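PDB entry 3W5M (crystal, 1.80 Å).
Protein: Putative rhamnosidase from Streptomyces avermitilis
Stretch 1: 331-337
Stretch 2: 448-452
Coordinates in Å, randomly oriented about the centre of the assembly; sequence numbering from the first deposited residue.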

ATOM      1  N   ALA A 331      18.230   5.832   7.448  1.00 16.47           N
ATOM      2  CA  ALA A 331      19.531   6.435   7.564  1.00 16.86           C
ATOM      3  C   ALA A 331      19.601   7.281   8.811  1.00 18.37           C
ATOM      4  O   ALA A 331      18.591   7.848   9.265  1.00 19.05           O
ATOM      5  CB  ALA A 331      19.833   7.297   6.349  1.00 16.73           C
ATOM      6  N   HIS A 332      20.822   7.400   9.302  1.00 19.42           N
ATOM      7  CA  HIS A 332      21.169   8.145  10.506  1.00 22.04           C
ATOM      8  C   HIS A 332      22.435   8.944  10.230  1.00 22.22           C
ATOM      9  O   HIS A 332      23.328   8.482   9.505  1.00 22.94           O
ATOM     10  CB  HIS A 332      21.446   7.150  11.643  1.00 22.15           C
ATOM     11  CG  HIS A 332      20.208   6.464  12.131  1.00 25.31           C
ATOM     12  ND1 HIS A 332      19.587   5.449  11.424  1.00 26.39           N
ATOM     13  CD2 HIS A 332      19.442   6.689  13.224  1.00 23.93           C
ATOM     14  CE1 HIS A 332      18.496   5.076  12.067  1.00 27.94           C
ATOM     15  NE2 HIS A 332      18.381   5.817  13.159  1.00 29.95           N
ATOM     16  N   LEU A 333      22.516  10.145  10.805  1.00 19.85           N
ATOM     17  CA  LEU A 333      23.695  10.991  10.614  1.00 20.41           C
ATOM     18  C   LEU A 333      24.018  11.640  11.987  1.00 20.57           C
ATOM     19  O   LEU A 333      23.173  12.341  12.549  1.00 21.98           O
ATOM     20  CB  LEU A 333      23.410  12.046   9.544  1.00 22.10           C
ATOM     21  CG  LEU A 333      24.489  13.091   9.262  1.00 22.49           C
ATOM     22  CD1 LEU A 333      25.732  12.453   8.658  1.00 22.03           C
ATOM     23  CD2 LEU A 333      23.960  14.169   8.337  1.00 23.38           C
ATOM     24  N   ASN A 334      25.208  11.357  12.500  1.00 21.58           N
ATOM     25  CA  ASN A 334      25.708  11.980  13.763  1.00 22.01           C
ATOM     26  C   ASN A 334      24.712  11.839  14.898  1.00 23.31           C
ATOM     27  O   ASN A 334      24.314  12.827  15.523  1.00 25.65           O
ATOM     28  CB  ASN A 334      26.055  13.446  13.517  1.00 22.30           C
ATOM     29  CG  ASN A 334      27.180  13.611  12.519  1.00 23.64           C
ATOM     30  OD1 ASN A 334      27.172  14.537  11.691  1.00 26.80           O
ATOM     31  ND2 ASN A 334      28.148  12.712  12.578  1.00 22.04           N
ATOM     32  N   GLY A 335      24.265  10.602  15.109  1.00 23.50           N
ATOM     33  CA  GLY A 335      23.392  10.253  16.223  1.00 25.77           C
ATOM     34  C   GLY A 335      21.928  10.642  16.119  1.00 27.24           C
ATOM     35  O   GLY A 335      21.223  10.566  17.099  1.00 27.92           O
ATOM     36  N   ARG A 336      21.464  11.030  14.932  1.00 24.89           N
ATOM     37  CA  ARG A 336      20.109  11.511  14.726  1.00 26.62           C
ATOM     38  C   ARG A 336      19.556  10.848  13.462  1.00 26.01           C
ATOM     39  O   ARG A 336      20.206  10.861  12.414  1.00 25.24           O
ATOM     40  CB  ARG A 336      20.119  13.037  14.565  1.00 30.46           C
ATOM     41  CG  ARG A 336      18.781  13.656  14.217  1.00 37.36           C
ATOM     42  CD  ARG A 336      18.765  15.157  14.506  1.00 44.65           C
ATOM     43  NE  ARG A 336      17.704  15.844  13.758  1.00 50.26           N
ATOM     44  CZ  ARG A 336      16.474  16.083  14.219  1.00 52.37           C
ATOM     45  NH1 ARG A 336      16.118  15.700  15.443  1.00 53.46           N
ATOM     46  NH2 ARG A 336      15.592  16.711  13.455  1.00 51.39           N
ATOM     47  N   ARG A 337      18.378  10.242  13.580  1.00 24.44           N
ATOM     48  CA  ARG A 337      17.700   9.644  12.428  1.00 24.20           C
ATOM     49  C   ARG A 337      17.430  10.701  11.364  1.00 22.00           C
ATOM     50  O   ARG A 337      17.075  11.830  11.685  1.00 21.14           O
ATOM     51  CB  ARG A 337      16.391   9.067  12.935  1.00 26.47           C
ATOM     52  CG  ARG A 337      15.797   7.959  12.103  1.00 29.30           C
ATOM     53  CD  ARG A 337      14.731   8.540  11.237  1.00 31.68           C
ATOM     54  NE  ARG A 337      13.509   7.758  11.321  1.00 33.89           N
ATOM     55  CZ  ARG A 337      12.720   7.530  10.281  1.00 35.49           C
ATOM     56  NH1 ARG A 337      13.051   7.998   9.072  1.00 34.06           N
ATOM     57  NH2 ARG A 337      11.613   6.826  10.450  1.00 37.29           N
ATOM     58  N   TRP A 448      26.738   3.655  17.395  1.00 23.66           N
ATOM     59  CA  TRP A 448      27.172   3.349  16.026  1.00 22.24           C
ATOM     60  C   TRP A 448      26.762   4.406  15.003  1.00 23.31           C
ATOM     61  O   TRP A 448      27.323   4.450  13.890  1.00 23.20           O
ATOM     62  CB  TRP A 448      26.718   1.935  15.599  1.00 24.07           C
ATOM     63  CG  TRP A 448      25.243   1.861  15.317  1.00 24.02           C
ATOM     64  CD1 TRP A 448      24.237   1.886  16.232  1.00 24.07           C
ATOM     65  CD2 TRP A 448      24.611   1.769  14.024  1.00 24.42           C
ATOM     66  NE1 TRP A 448      23.016   1.787  15.598  1.00 25.86           N
ATOM     67  CE2 TRP A 448      23.221   1.760  14.244  1.00 23.14           C
ATOM     68  CE3 TRP A 448      25.091   1.735  12.700  1.00 23.25           C
ATOM     69  CZ2 TRP A 448      22.294   1.671  13.197  1.00 24.74           C
ATOM     70  CZ3 TRP A 448      24.165   1.648  11.655  1.00 22.79           C
ATOM     71  CH2 TRP A 448      22.792   1.619  11.910  1.00 22.65           C
ATOM     72  N   THR A 449      25.767   5.228  15.326  1.00 23.07           N
ATOM     73  CA  THR A 449      25.361   6.295  14.397  1.00 24.26           C
ATOM     74  C   THR A 449      26.101   7.595  14.662  1.00 23.42           C
ATOM     75  O   THR A 449      25.810   8.608  14.049  1.00 22.96           O
ATOM     76  CB  THR A 449      23.845   6.530  14.404  1.00 25.71           C
ATOM     77  OG1 THR A 449      23.459   7.091  15.661  1.00 27.83           O
ATOM     78  CG2 THR A 449      23.113   5.201  14.208  1.00 24.61           C
ATOM     79  N   SER A 450      27.072   7.546  15.581  1.00 24.75           N
ATOM     80  CA  SER A 450      27.885   8.710  15.930  1.00 25.66           C
ATOM     81  C   SER A 450      29.377   8.521  15.643  1.00 23.47           C
ATOM     82  O   SER A 450      29.878   7.396  15.658  1.00 25.66           O
ATOM     83  CB  SER A 450      27.683   9.079  17.419  1.00 23.65           C
ATOM     84  OG  SER A 450      26.375   9.598  17.613  1.00 25.26           O
ATOM     85  N   PRO A 451      30.099   9.629  15.397  1.00 25.40           N
ATOM     86  CA  PRO A 451      31.534   9.496  15.169  1.00 26.58           C
ATOM     87  C   PRO A 451      32.231   9.067  16.449  1.00 28.36           C
ATOM     88  O   PRO A 451      31.639   9.156  17.514  1.00 29.48           O
ATOM     89  CB  PRO A 451      31.971  10.902  14.743  1.00 25.54           C
ATOM     90  CG  PRO A 451      30.912  11.820  15.213  1.00 25.70           C
ATOM     91  CD  PRO A 451      29.652  11.035  15.408  1.00 23.59           C
ATOM     92  N   GLY A 452      33.466   8.575  16.324  1.00 30.83           N
ATOM     93  CA  GLY A 452      34.245   8.112  17.471  1.00 33.20           C
ATOM     94  C   GLY A 452      33.905   6.690  17.901  1.00 34.30           C
ATOM     95  O   GLY A 452      34.315   6.250  18.969  1.00 37.25           O
TER

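A tight β-hairpin leaves the amides at its tip without partners inside the hairpin, and a neighbouring loop can often supply the missing acceptor. This putative rhamnosidase gives a compact example. The first stretch runs along a strand through Leu333, reverses in a type I' turn from Leu333 to Arg336, and sets out again as a strand. The turn closes in both directions: Leu333 N donates to Arg336 O at 2.9 Å, and Arg336 N donates to Leu333 O at 3.2 Å. Such a turn requires positive phi at its two central positions, here 52° at Asn334 and 76° at Gly335.

The second stretch, an irregular segment more than a hundred residues further along the chain, meets this tip. Its decisive group is a backbone carbonyl. Gly335 N donates to Thr449 O at 2.7 Å, a short hydrogen bond with an N-H...O angle of 146° and the sole one joining the stretches. The neighbouring amide is also near, with Asn334 N 3.2 Å from Thr449 O, but its angle is poor and the approach is not a hydrogen bond.

The side chains fill in around this bond. Thr449 has the largest covered area of any residue in either stretch, and its CA-to-CB bond points toward the hairpin. With chi1 at 68° (p), its methyl reaches the aliphatic base of His332, CG2 lying 3.6 Å from His332 CB. His332 also points its CA-to-CB bond toward the partner; its m rotamer (chi1 -71°) leaves the ring oblique to that methyl. The closest atoms are both carbon, so the pairing is one of van der Waals contact. The fit has a polar cost, since His332 ND1 is buried by the contact and has no partner in the model.

Strand alternation shows in the next residue: Leu333 points its CA-to-CB bond away, and its t,p side chain comes no nearer than 6.2 Å, from Leu333 CB to Thr449 O. Asn334 also starts away, yet with chi1 at -63° (m) the end of its side chain comes back to pack beside Pro451.

Gly335 suits its place on two counts. Positive phi favours glycine, and the bare CA admits the Ser450 hydroxyl, which the m rotamer (chi1 -70°) places with OG 3.4 Å from Gly335 CA. An ideal CB on Gly335 would lie 2.7 Å from Ser450 OG, a clash. The contact buries only 262 Å², with one backbone hydrogen bond set among close-fitting side chains.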